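Laccase (Botrytis aclada, PDB 3SQR) is a fungal multicopper oxidase that couples one-electron oxidation of phenolic substrates to reduction of dioxygen to water, probably in lignin degradation and the detoxification of lignin-derived products. Local coordinates at residues A[54-59]-A[379-383]; A[188-192]-A[294-298]; A[401-406]-A[531-537]; A[460-464]-A[528-532]. Numbering follows the deposited sequence.

Interaction 1: residues A[54-59]-A[379-383]; sequences IDTNWY and HLALD
Leu380 lies across the inner side of the bend made by residues 54-59, giving up 107 Å² to it, the largest share of any residue here. Neither segment is regular helix or strand: Thr56 and Asn57 are extended (phi/psi -66/133 and -81/96), then Trp58 and Tyr59 return to helical-type angles (-71/-9, -73/-27). The closest CA atoms are those of Asp55 and Leu380, 5.9 Å apart. With chi1 t and chi2 91°, Leu380 brings CD1 to 3.4 Å from Asp55 O and CD2 to 3.6 Å from Trp58 CZ3, a branched aliphatic end filling a hollow lined by backbone and indole; Trp58 chi1 p brings the ring end nearer. Leu382 (chi1 m, chi2 t) continues this apolar surface, its CD1 3.6 Å from Tyr59 CE2; the Tyr59 hydroxyl bonds to Asp471 and Arg498. At the other end His379 (chi1 t) donates from NE2 to Asp55 OD1 at 2.5 Å, a short His-carboxylate hydrogen bond, while Ile54 CG1 sits over the imidazole face in a CH-pi contact, 4.3 Å from the ring centroid. Loop-to-loop packing thus joins the N-terminal region to the connection between the second and third cupredoxin domains; Asn57 OD1 accepts from Tyr59 N at 2.9 Å, closing an Asx turn.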
loop_
_atom_site.group_PDB
_atom_site.type_symbol
_atom_site.label_atom_id
_atom_site.label_comp_id
_atom_site.label_asym_id
_atom_site.label_seq_id
_atom_site.Cartn_x
_atom_site.Cartn_y
_atom_site.Cartn_z
ATOM N N ILE A 54 -21.422 7.222 -8.090
ATOM C CA ILE A 54 -20.069 7.729 -8.275
ATOM C C ILE A 54 -19.980 9.186 -7.845
ATOM O O ILE A 54 -18.908 9.718 -7.636
ATOM C CB ILE A 54 -19.681 7.518 -9.768
ATOM C CG1 ILE A 54 -18.202 7.294 -9.901
ATOM C CG2 ILE A 54 -20.260 8.671 -10.667
ATOM C CD1 ILE A 54 -17.740 6.008 -9.236
ATOM N N ASP A 55 -21.151 9.865 -7.765
ATOM C CA ASP A 55 -21.157 11.267 -7.381
ATOM C C ASP A 55 -21.384 11.487 -5.884
ATOM O O ASP A 55 -21.303 12.642 -5.365
ATOM C CB ASP A 55 -22.216 12.009 -8.219
ATOM C CG ASP A 55 -21.863 12.042 -9.682
ATOM O OD1 ASP A 55 -20.709 12.430 -10.037
ATOM O OD2 ASP A 55 -22.723 11.692 -10.460
ATOM N N THR A 56 -21.623 10.402 -5.169
ATOM C CA THR A 56 -21.759 10.484 -3.740
ATOM C C THR A 56 -20.455 10.885 -3.074
ATOM O O THR A 56 -19.398 10.330 -3.407
ATOM C CB THR A 56 -22.260 9.159 -3.167
ATOM O OG1 THR A 56 -23.503 8.814 -3.808
ATOM C CG2 THR A 56 -22.416 9.230 -1.626
ATOM N N ASN A 57 -20.509 11.843 -2.144
ATOM C CA ASN A 57 -19.320 12.198 -1.405
ATOM C C ASN A 57 -19.115 11.188 -0.289
ATOM O O ASN A 57 -19.675 11.302 0.770
ATOM C CB ASN A 57 -19.372 13.629 -0.853
ATOM C CG ASN A 57 -18.049 14.040 -0.209
ATOM O OD1 ASN A 57 -17.381 13.203 0.342
ATOM N ND2 ASN A 57 -17.703 15.325 -0.222
ATOM N N TRP A 58 -18.278 10.171 -0.554
ATOM C CA TRP A 58 -18.044 9.115 0.405
ATOM C C TRP A 58 -17.239 9.501 1.623
ATOM O O TRP A 58 -17.170 8.719 2.546
ATOM C CB TRP A 58 -17.423 7.885 -0.267
ATOM C CG TRP A 58 -15.997 8.130 -0.683
ATOM C CD1 TRP A 58 -14.893 7.844 0.043
ATOM C CD2 TRP A 58 -15.536 8.661 -1.932
ATOM N NE1 TRP A 58 -13.760 8.189 -0.648
ATOM C CE2 TRP A 58 -14.126 8.661 -1.885
ATOM C CE3 TRP A 58 -16.174 9.122 -3.089
ATOM C CZ2 TRP A 58 -13.344 9.143 -2.924
ATOM C CZ3 TRP A 58 -15.390 9.599 -4.131
ATOM C CH2 TRP A 58 -13.985 9.592 -4.037
ATOM N N TYR A 59 -16.651 10.711 1.625
ATOM C CA TYR A 59 -16.041 11.225 2.823
ATOM C C TYR A 59 -17.117 11.643 3.819
ATOM O O TYR A 59 -16.786 11.766 5.000
ATOM C CB TYR A 59 -15.108 12.427 2.551
ATOM C CG TYR A 59 -13.999 12.087 1.576
ATOM C CD1 TYR A 59 -12.871 11.433 2.007
ATOM C CD2 TYR A 59 -14.150 12.361 0.209
ATOM C CE1 TYR A 59 -11.854 11.068 1.109
ATOM C CE2 TYR A 59 -13.190 12.023 -0.681
ATOM C CZ TYR A 59 -12.037 11.366 -0.244
ATOM O OH TYR A 59 -11.110 11.013 -1.224
ATOM N N HIS A 379 -13.043 11.983 -9.886
ATOM C CA HIS A 379 -14.358 12.165 -10.439
ATOM C C HIS A 379 -15.183 13.039 -9.507
ATOM O O HIS A 379 -15.895 13.967 -9.967
ATOM C CB HIS A 379 -15.074 10.834 -10.635
ATOM C CG HIS A 379 -16.497 11.024 -11.011
ATOM N ND1 HIS A 379 -16.899 11.070 -12.331
ATOM C CD2 HIS A 379 -17.592 11.316 -10.267
ATOM C CE1 HIS A 379 -18.199 11.342 -12.381
ATOM N NE2 HIS A 379 -18.646 11.496 -11.149
ATOM N N LEU A 380 -15.191 12.674 -8.227
ATOM C CA LEU A 380 -15.715 13.550 -7.206
ATOM C C LEU A 380 -14.745 14.692 -6.920
ATOM O O LEU A 380 -13.683 14.532 -6.234
ATOM C CB LEU A 380 -16.047 12.777 -5.924
ATOM C CG LEU A 380 -16.649 13.629 -4.809
ATOM C CD1 LEU A 380 -18.147 13.670 -4.861
ATOM C CD2 LEU A 380 -16.188 13.051 -3.442
ATOM N N ALA A 381 -15.051 15.858 -7.474
ATOM C CA ALA A 381 -14.152 16.988 -7.418
ATOM C C ALA A 381 -14.185 17.654 -6.056
ATOM O O ALA A 381 -15.261 17.978 -5.521
ATOM C CB ALA A 381 -14.541 18.068 -8.524
ATOM N N LEU A 382 -13.013 17.835 -5.466
ATOM C CA LEU A 382 -12.908 18.505 -4.165
ATOM C C LEU A 382 -11.742 19.435 -4.197
ATOM O O LEU A 382 -10.692 19.165 -4.857
ATOM C CB LEU A 382 -12.725 17.457 -3.039
ATOM C CG LEU A 382 -13.846 16.409 -2.853
ATOM C CD1 LEU A 382 -13.339 15.386 -1.831
ATOM C CD2 LEU A 382 -15.143 17.040 -2.412
ATOM N N ASP A 383 -11.879 20.506 -3.431
ATOM C CA ASP A 383 -10.847 21.510 -3.313
ATOM C C ASP A 383 -10.273 21.635 -1.943
ATOM O O ASP A 383 -10.941 21.388 -0.937
ATOM C CB ASP A 383 -11.394 22.893 -3.712
ATOM C CG ASP A 383 -11.863 22.936 -5.153
ATOM O OD1 ASP A 383 -11.504 22.079 -5.992
ATOM O OD2 ASP A 383 -12.613 23.872 -5.470
#

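Interaction 2: residues A[188-192]-A[294-298]; sequences PATAD and PIVPY. With MAN (alpha-D-mannopyranose), chain L.
The polar part of this contact centres on Thr190. Its chi1 of 51° (p) places OG1 2.9 Å from Ile295 O, and OG1 also has Ile288 O as a hydrogen-bond partner. A small beta-branched hydroxyl residue suits the place, because its methyl is left for apolar packing: Thr190 CG2 lies 3.8 Å from Pro294 CB.

Van der Waals contacts supply the rest. Pro297 CG comes to 3.4 Å from Thr190 O and 4.1 Å from Ala191 CB, and the small alanine lets the proline ring approach. Pro294 and Pro297 both direct CA-to-CB toward 188-192, whereas Ile295 and Val296 direct theirs away. The backbone of 294-298 is extended, while 188-192 is an irregular linker that bends at Thr190 (phi/psi -94/-2); the closest CA pair is Thr190 and Pro294, 6.4 Å apart, and 199 Å² is buried in all.

Sugar contact is confined to the far end, where Tyr298 CD2 lies 3.6 Å from C1 of a mannose belonging to the protein's glycosylation; the Tyr298 hydroxyl bonds to Glu371.

Residues 188-192 link strand 180-186 of the first cupredoxin domain to strand 195-205 of the second, and here they run past strand 293-300, an outermost strand of the second domain's six-stranded sheet that pairs with 285-290.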
loop_
_atom_site.group_PDB
_atom_site.type_symbol
_atom_site.label_atom_id
_atom_site.label_comp_id
_atom_site.label_asym_id
_atom_site.label_seq_id
_atom_site.Cartn_x
_atom_site.Cartn_y
_atom_site.Cartn_z
ATOM N N PRO A 188 -19.513 1.813 -6.812
ATOM C CA PRO A 188 -19.638 2.252 -8.185
ATOM C C PRO A 188 -18.278 2.498 -8.865
ATOM O O PRO A 188 -17.224 2.398 -8.258
ATOM C CB PRO A 188 -20.408 3.544 -8.051
ATOM C CG PRO A 188 -19.969 4.107 -6.718
ATOM C CD PRO A 188 -19.861 2.852 -5.859
ATOM N N ALA A 189 -18.307 2.833 -10.148
ATOM C CA ALA A 189 -17.037 3.001 -10.928
ATOM C C ALA A 189 -17.288 4.034 -12.030
ATOM O O ALA A 189 -18.426 4.281 -12.383
ATOM C CB ALA A 189 -16.607 1.654 -11.525
ATOM N N THR A 190 -16.242 4.610 -12.563
ATOM C CA THR A 190 -16.364 5.736 -13.450
ATOM C C THR A 190 -16.392 5.307 -14.922
ATOM O O THR A 190 -16.516 6.145 -15.790
ATOM C CB THR A 190 -15.257 6.704 -13.295
ATOM O OG1 THR A 190 -14.009 6.005 -13.382
ATOM C CG2 THR A 190 -15.379 7.548 -11.982
ATOM N N ALA A 191 -16.270 4.016 -15.172
ATOM C CA ALA A 191 -16.499 3.458 -16.506
ATOM C C ALA A 191 -17.148 2.121 -16.370
ATOM O O ALA A 191 -17.016 1.443 -15.354
ATOM C CB ALA A 191 -15.165 3.360 -17.329
ATOM N N ASP A 192 -17.876 1.742 -17.406
ATOM C CA ASP A 192 -18.536 0.473 -17.491
ATOM C C ASP A 192 -17.577 -0.639 -17.845
ATOM O O ASP A 192 -16.520 -0.416 -18.486
ATOM C CB ASP A 192 -19.656 0.550 -18.548
ATOM C CG ASP A 192 -20.824 1.425 -18.104
ATOM O OD1 ASP A 192 -21.010 1.691 -16.895
ATOM O OD2 ASP A 192 -21.575 1.848 -18.995
ATOM N N PRO A 294 -11.988 7.066 -7.263
ATOM C CA PRO A 294 -12.337 7.024 -8.661
ATOM C C PRO A 294 -11.933 8.300 -9.393
ATOM O O PRO A 294 -12.053 9.393 -8.870
ATOM C CB PRO A 294 -13.861 6.855 -8.591
ATOM C CG PRO A 294 -14.106 6.185 -7.343
ATOM C CD PRO A 294 -13.192 6.868 -6.437
ATOM N N ILE A 295 -11.404 8.139 -10.611
ATOM C CA ILE A 295 -10.916 9.265 -11.384
ATOM C C ILE A 295 -11.664 9.302 -12.709
ATOM O O ILE A 295 -12.255 8.339 -13.120
ATOM C CB ILE A 295 -9.385 9.224 -11.655
ATOM C CG1 ILE A 295 -8.972 7.999 -12.454
ATOM C CG2 ILE A 295 -8.573 9.233 -10.279
ATOM C CD1 ILE A 295 -7.509 8.074 -13.041
ATOM N N VAL A 296 -11.658 10.477 -13.310
ATOM C CA VAL A 296 -12.132 10.610 -14.692
ATOM C C VAL A 296 -11.297 9.679 -15.549
ATOM O O VAL A 296 -10.084 9.801 -15.569
ATOM C CB VAL A 296 -11.982 12.062 -15.129
ATOM C CG1 VAL A 296 -12.452 12.228 -16.644
ATOM C CG2 VAL A 296 -12.790 12.874 -14.217
ATOM N N PRO A 297 -11.947 8.796 -16.312
ATOM C CA PRO A 297 -11.135 7.832 -17.059
ATOM C C PRO A 297 -10.169 8.468 -18.068
ATOM O O PRO A 297 -10.510 9.462 -18.722
ATOM C CB PRO A 297 -12.175 6.988 -17.775
ATOM C CG PRO A 297 -13.428 7.105 -16.911
ATOM C CD PRO A 297 -13.387 8.485 -16.383
ATOM N N TYR A 298 -8.968 7.907 -18.177
ATOM C CA TYR A 298 -8.015 8.247 -19.190
ATOM C C TYR A 298 -7.361 6.977 -19.699
ATOM O O TYR A 298 -7.353 5.916 -19.035
ATOM C CB TYR A 298 -6.998 9.272 -18.729
ATOM C CG TYR A 298 -5.876 8.722 -17.843
ATOM C CD1 TYR A 298 -6.066 8.582 -16.487
ATOM C CD2 TYR A 298 -4.659 8.367 -18.381
ATOM C CE1 TYR A 298 -5.052 8.118 -15.681
ATOM C CE2 TYR A 298 -3.619 7.894 -17.575
ATOM C CZ TYR A 298 -3.853 7.806 -16.197
ATOM O OH TYR A 298 -2.886 7.359 -15.351
HETATM C C1 MAN L . -2.933 11.574 -18.440
HETATM C C2 MAN L . -1.921 11.104 -19.479
HETATM C C3 MAN L . -0.847 12.153 -19.729
HETATM C C4 MAN L . -1.508 13.486 -20.088
HETATM C C5 MAN L . -2.490 13.873 -18.975
HETATM C C6 MAN L . -3.236 15.165 -19.336
HETATM O O2 MAN L . -2.639 10.770 -20.661
HETATM O O3 MAN L . 0.073 11.661 -20.707
HETATM O O4 MAN L . -0.522 14.472 -20.167
HETATM O O5 MAN L . -3.461 12.849 -18.782
HETATM O O6 MAN L . -3.988 14.902 -20.527
#

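Interaction 3: residues A[401-406]-A[531-537]; sequences YFTWTI and HASEGLA. With CU (copper (II) ion), chain D.
Two donors of Trp404 meet two acceptors of Glu534. Trp404 N gives a well-formed hydrogen bond to Glu534 O (2.9 Å, 157°), and Trp404 NE1 a weak one to Glu534 OE1 (3.0 Å, 134°), so the buried carboxylate is an acceptor for the indole N-H. Trp404 chi1 m with chi2 93° and Glu534 chi1 m, chi2 t bring these ends together. Glu534 O also takes a CA-H...O contact from Thr403 CA at 3.4 Å. A water bridges Tyr401 OH and Ser533 O, 2.6 Å from each, donating to the carbonyl; the Ser533 hydroxyl bonds to Asp577. Trp404 O is satisfied by Ser410 OG and Ala537 O by Asn435 ND2, but Phe402 O is buried without a partner, 3.3 Å from Glu534 CG.

Residues 402-406 are extended, and CA atoms pair at Thr403-Glu534 (4.7 Å) and Trp404-Leu536 (5.0 Å). The helix ends in a Schellman motif, with Leu536 N to His531 O and Gly535 N to Ala532 O, both 3.0 Å. Gly535 has phi 82°, where a CB would jam against the preceding carbonyl.

Leu536 CD1 lies over the five-membered ring of Trp404, a CH-pi contact 4.0 Å from its centroid. Trp404 NE1 also sits 3.4 Å from CD2 of His531, whose ND1 binds copper at 2.0 Å, consistent with a type 1 site.

The contact lays outermost strand 402-406, paired with 387-398, against the end of helix 529-533, just before strand 537-542 enters the third domain's other sheet.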
loop_
_atom_site.group_PDB
_atom_site.type_symbol
_atom_site.label_atom_id
_atom_site.label_comp_id
_atom_site.label_asym_id
_atom_site.label_seq_id
_atom_site.Cartn_x
_atom_site.Cartn_y
_atom_site.Cartn_z
ATOM N N TYR A 401 23.343 1.779 11.715
ATOM C CA TYR A 401 23.159 1.322 10.342
ATOM C C TYR A 401 22.554 2.523 9.643
ATOM O O TYR A 401 22.409 3.560 10.280
ATOM C CB TYR A 401 22.283 0.081 10.305
ATOM C CG TYR A 401 20.957 0.194 11.042
ATOM C CD1 TYR A 401 19.858 0.818 10.445
ATOM C CD2 TYR A 401 20.804 -0.311 12.354
ATOM C CE1 TYR A 401 18.653 0.943 11.109
ATOM C CE2 TYR A 401 19.597 -0.220 13.019
ATOM C CZ TYR A 401 18.510 0.425 12.380
ATOM O OH TYR A 401 17.320 0.543 13.049
ATOM N N PHE A 402 22.293 2.400 8.348
ATOM C CA PHE A 402 21.816 3.499 7.519
ATOM C C PHE A 402 20.404 3.837 7.970
ATOM O O PHE A 402 19.558 2.970 8.032
ATOM C CB PHE A 402 21.768 3.070 6.064
ATOM C CG PHE A 402 21.430 4.148 5.117
ATOM C CD1 PHE A 402 20.099 4.479 4.851
ATOM C CD2 PHE A 402 22.427 4.812 4.430
ATOM C CE1 PHE A 402 19.786 5.477 3.957
ATOM C CE2 PHE A 402 22.115 5.810 3.529
ATOM C CZ PHE A 402 20.774 6.146 3.306
ATOM N N THR A 403 20.171 5.099 8.258
ATOM C CA THR A 403 18.864 5.563 8.670
ATOM C C THR A 403 18.495 6.751 7.806
ATOM O O THR A 403 19.362 7.522 7.406
ATOM C CB THR A 403 18.793 6.015 10.121
ATOM O OG1 THR A 403 19.627 7.171 10.318
ATOM C CG2 THR A 403 19.212 4.931 11.083
ATOM N N TRP A 404 17.195 6.892 7.553
ATOM C CA TRP A 404 16.615 8.104 6.984
ATOM C C TRP A 404 16.159 9.011 8.124
ATOM O O TRP A 404 15.668 8.512 9.155
ATOM C CB TRP A 404 15.405 7.769 6.086
ATOM C CG TRP A 404 15.706 6.815 4.999
ATOM C CD1 TRP A 404 15.557 5.480 5.056
ATOM C CD2 TRP A 404 16.315 7.102 3.733
ATOM N NE1 TRP A 404 15.969 4.911 3.881
ATOM C CE2 TRP A 404 16.446 5.874 3.048
ATOM C CE3 TRP A 404 16.779 8.276 3.117
ATOM C CZ2 TRP A 404 17.014 5.767 1.803
ATOM C CZ3 TRP A 404 17.331 8.164 1.846
ATOM C CH2 TRP A 404 17.446 6.920 1.205
ATOM N N THR A 405 16.200 10.324 7.903
ATOM C CA THR A 405 15.753 11.241 8.888
ATOM C C THR A 405 14.772 12.212 8.278
ATOM O O THR A 405 14.799 12.506 7.106
ATOM C CB THR A 405 16.954 12.029 9.507
ATOM O OG1 THR A 405 17.568 12.747 8.432
ATOM C CG2 THR A 405 17.975 11.066 10.203
ATOM N N ILE A 406 13.867 12.658 9.132
ATOM C CA ILE A 406 12.894 13.696 8.846
ATOM C C ILE A 406 13.159 14.795 9.854
ATOM O O ILE A 406 13.028 14.598 11.077
ATOM C CB ILE A 406 11.503 13.185 9.099
ATOM C CG1 ILE A 406 11.322 11.841 8.373
ATOM C CG2 ILE A 406 10.476 14.244 8.610
ATOM C CD1 ILE A 406 10.658 11.970 7.063
ATOM N N HIS A 531 13.101 1.326 3.640
ATOM C CA HIS A 531 13.152 2.739 4.049
ATOM C C HIS A 531 12.276 2.971 5.257
ATOM O O HIS A 531 12.688 3.642 6.205
ATOM C CB HIS A 531 12.751 3.646 2.893
ATOM C CG HIS A 531 13.711 3.584 1.740
ATOM N ND1 HIS A 531 13.579 4.344 0.616
ATOM C CD2 HIS A 531 14.811 2.811 1.537
ATOM C CE1 HIS A 531 14.565 4.074 -0.220
ATOM N NE2 HIS A 531 15.342 3.156 0.332
ATOM N N ALA A 532 11.109 2.351 5.278
ATOM C CA ALA A 532 10.275 2.382 6.469
ATOM C C ALA A 532 11.001 1.849 7.672
ATOM O O ALA A 532 11.002 2.453 8.743
ATOM C CB ALA A 532 8.917 1.587 6.218
ATOM N N SER A 533 11.638 0.701 7.502
ATOM C CA SER A 533 12.387 0.064 8.589
ATOM C C SER A 533 13.605 0.908 9.055
ATOM O O SER A 533 13.953 0.897 10.272
ATOM C CB SER A 533 12.855 -1.286 8.152
ATOM O OG SER A 533 11.804 -2.200 8.351
ATOM N N GLU A 534 14.146 1.672 8.113
ATOM C CA GLU A 534 15.217 2.662 8.322
ATOM C C GLU A 534 14.738 3.998 8.837
ATOM O O GLU A 534 15.495 4.955 8.871
ATOM C CB GLU A 534 16.011 2.785 7.024
ATOM C CG GLU A 534 16.818 1.535 6.780
ATOM C CD GLU A 534 17.175 1.247 5.360
ATOM O OE1 GLU A 534 16.958 2.098 4.486
ATOM O OE2 GLU A 534 17.698 0.113 5.105
ATOM N N GLY A 535 13.465 4.091 9.228
ATOM C CA GLY A 535 12.945 5.259 9.806
ATOM C C GLY A 535 12.492 6.414 8.945
ATOM O O GLY A 535 12.307 7.542 9.481
ATOM N N LEU A 536 12.218 6.199 7.658
ATOM C CA LEU A 536 11.707 7.255 6.844
ATOM C C LEU A 536 10.222 7.412 7.046
ATOM O O LEU A 536 9.415 6.924 6.263
ATOM C CB LEU A 536 11.988 7.002 5.326
ATOM C CG LEU A 536 12.165 8.246 4.505
ATOM C CD1 LEU A 536 12.644 7.891 3.094
ATOM C CD2 LEU A 536 10.909 9.054 4.417
ATOM N N ALA A 537 9.879 8.145 8.065
ATOM C CA ALA A 537 8.544 8.161 8.558
ATOM C C ALA A 537 8.373 9.264 9.572
ATOM O O ALA A 537 9.313 9.619 10.261
ATOM C CB ALA A 537 8.222 6.781 9.204
HETATM CU CU CU D . 11.980 5.569 0.413
HETATM O O HOH W 1 15.570 2.102 11.907
#

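Interaction 4: residues A[460-464]-A[528-532]; sequences GIWHP and IAWHA. With CU (copper (II) ion), chain D.
Two imidazole nitrogens, His463 ND1 and His531 ND1, stand only 3.3 Å apart without a hydrogen bond, because each binds the same copper, both at 2.0 Å. The rings meet rim to rim, with centroids 5.2 Å apart and planes at 49°; chi1 is m in both, with chi2 -93° in His463 and -178° in His531. Cys526 supplies the third protein ligand, and coordination by two histidines and a cysteine is that of the type 1 copper of multicopper oxidases, where substrate electrons enter.

Residues 461-464 are extended, entering the strand at His463. The isoleucines and proline give the imidazoles a nonpolar surround: Pro464 CD lies 3.6 Å from Ile528 CG1, Ile461 CG2 4.2 Å from Ile528 CD1, and Ile461 CD1 4.1 Å from His531 CE1. Pro464 and Ile528 are the closest CA pair, at 6.8 Å. Ile528 holds the N-cap position, its O accepting from Ala532 N at 2.9 Å.

Copper thus joins the start of strand 463-467, set between 501-504 and 520-526, to helix 529-533, whose Trp530 packs on helix 210-217.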
loop_
_atom_site.group_PDB
_atom_site.type_symbol
_atom_site.label_atom_id
_atom_site.label_comp_id
_atom_site.label_asym_id
_atom_site.label_seq_id
_atom_site.Cartn_x
_atom_site.Cartn_y
_atom_site.Cartn_z
ATOM N N GLY A 460 18.074 11.166 -5.057
ATOM C CA GLY A 460 17.201 11.178 -6.176
ATOM C C GLY A 460 16.311 9.918 -6.304
ATOM O O GLY A 460 15.838 9.616 -7.399
ATOM N N ILE A 461 16.025 9.262 -5.178
ATOM C CA ILE A 461 15.069 8.133 -5.163
ATOM C C ILE A 461 13.624 8.665 -5.139
ATOM O O ILE A 461 13.359 9.628 -4.443
ATOM C CB ILE A 461 15.281 7.219 -3.971
ATOM C CG1 ILE A 461 16.640 6.443 -4.080
ATOM C CG2 ILE A 461 14.088 6.199 -3.926
ATOM C CD1 ILE A 461 17.230 5.970 -2.743
ATOM N N TRP A 462 12.712 8.061 -5.901
ATOM C CA TRP A 462 11.277 8.454 -5.830
ATOM C C TRP A 462 10.547 7.605 -4.772
ATOM O O TRP A 462 10.294 6.405 -5.013
ATOM C CB TRP A 462 10.616 8.270 -7.206
ATOM C CG TRP A 462 11.056 9.275 -8.189
ATOM C CD1 TRP A 462 12.320 9.461 -8.653
ATOM C CD2 TRP A 462 10.235 10.254 -8.851
ATOM N NE1 TRP A 462 12.338 10.465 -9.592
ATOM C CE2 TRP A 462 11.077 10.991 -9.706
ATOM C CE3 TRP A 462 8.880 10.565 -8.801
ATOM C CZ2 TRP A 462 10.609 12.033 -10.505
ATOM C CZ3 TRP A 462 8.397 11.624 -9.612
ATOM C CH2 TRP A 462 9.268 12.331 -10.446
ATOM N N HIS A 463 10.312 8.184 -3.588
ATOM C CA HIS A 463 9.847 7.471 -2.402
ATOM C C HIS A 463 8.323 7.448 -2.379
ATOM O O HIS A 463 7.700 8.507 -2.422
ATOM C CB HIS A 463 10.328 8.116 -1.090
ATOM C CG HIS A 463 11.812 8.254 -0.988
ATOM N ND1 HIS A 463 12.601 7.302 -0.392
ATOM C CD2 HIS A 463 12.654 9.233 -1.420
ATOM C CE1 HIS A 463 13.879 7.668 -0.477
ATOM N NE2 HIS A 463 13.928 8.856 -1.056
ATOM N N PRO A 464 7.716 6.241 -2.388
ATOM C CA PRO A 464 6.241 6.153 -2.331
ATOM C C PRO A 464 5.738 6.491 -0.935
ATOM O O PRO A 464 5.932 5.727 0.023
ATOM C CB PRO A 464 5.972 4.701 -2.683
ATOM C CG PRO A 464 7.243 3.970 -2.171
ATOM C CD PRO A 464 8.356 4.912 -2.481
ATOM N N ILE A 528 8.635 1.891 0.754
ATOM C CA ILE A 528 9.738 0.975 0.455
ATOM C C ILE A 528 10.093 0.370 1.826
ATOM O O ILE A 528 10.431 1.108 2.764
ATOM C CB ILE A 528 10.927 1.688 -0.176
ATOM C CG1 ILE A 528 10.599 2.200 -1.577
ATOM C CG2 ILE A 528 12.172 0.706 -0.187
ATOM C CD1 ILE A 528 11.657 3.186 -2.182
ATOM N N ALA A 529 9.903 -0.934 1.980
ATOM C CA ALA A 529 9.936 -1.527 3.272
ATOM C C ALA A 529 11.265 -1.279 3.961
ATOM O O ALA A 529 11.272 -1.005 5.151
ATOM C CB ALA A 529 9.612 -3.075 3.209
ATOM N N TRP A 530 12.368 -1.367 3.212
ATOM C CA TRP A 530 13.657 -1.035 3.803
ATOM C C TRP A 530 13.681 0.363 4.365
ATOM O O TRP A 530 14.219 0.529 5.471
ATOM C CB TRP A 530 14.796 -1.200 2.824
ATOM C CG TRP A 530 14.795 -2.481 2.049
ATOM C CD1 TRP A 530 14.723 -2.613 0.720
ATOM C CD2 TRP A 530 14.944 -3.804 2.582
ATOM N NE1 TRP A 530 14.821 -3.927 0.365
ATOM C CE2 TRP A 530 14.991 -4.667 1.502
ATOM C CE3 TRP A 530 15.169 -4.310 3.871
ATOM C CZ2 TRP A 530 15.172 -6.042 1.657
ATOM C CZ3 TRP A 530 15.334 -5.648 4.028
ATOM C CH2 TRP A 530 15.322 -6.495 2.913
ATOM N N HIS A 531 13.101 1.326 3.640
ATOM C CA HIS A 531 13.152 2.739 4.049
ATOM C C HIS A 531 12.276 2.971 5.257
ATOM O O HIS A 531 12.688 3.642 6.205
ATOM C CB HIS A 531 12.751 3.646 2.893
ATOM C CG HIS A 531 13.711 3.584 1.740
ATOM N ND1 HIS A 531 13.579 4.344 0.616
ATOM C CD2 HIS A 531 14.811 2.811 1.537
ATOM C CE1 HIS A 531 14.565 4.074 -0.220
ATOM N NE2 HIS A 531 15.342 3.156 0.332
ATOM N N ALA A 532 11.109 2.351 5.278
ATOM C CA ALA A 532 10.275 2.382 6.469
ATOM C C ALA A 532 11.001 1.849 7.672
ATOM O O ALA A 532 11.002 2.453 8.743
ATOM C CB ALA A 532 8.917 1.587 6.218
HETATM CU CU CU D . 11.980 5.569 0.413
#

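Interactions 3 and 4 are two sides of one copper centre: they share His531 and Ala532 of helix 529-533, their centres lie 9 Å apart, and Leu536 CD1 of interaction 3 packs 3.5 Å from His463 ND1 of interaction 4. Trp404 adds an edge-to-face meeting with the His463 ring. Interactions 1 and 2 form a second pair, with centres 12 Å apart, joined by a probable hydrogen bond from His379 N to Pro294 O (3.0 Å) and by Ile54 CG1 against Thr190 CG2 (3.5 Å); this pair lies away from the copper sites. Between the pairs, the nearest atoms of interactions 2 and 4 are still about 13 Å apart.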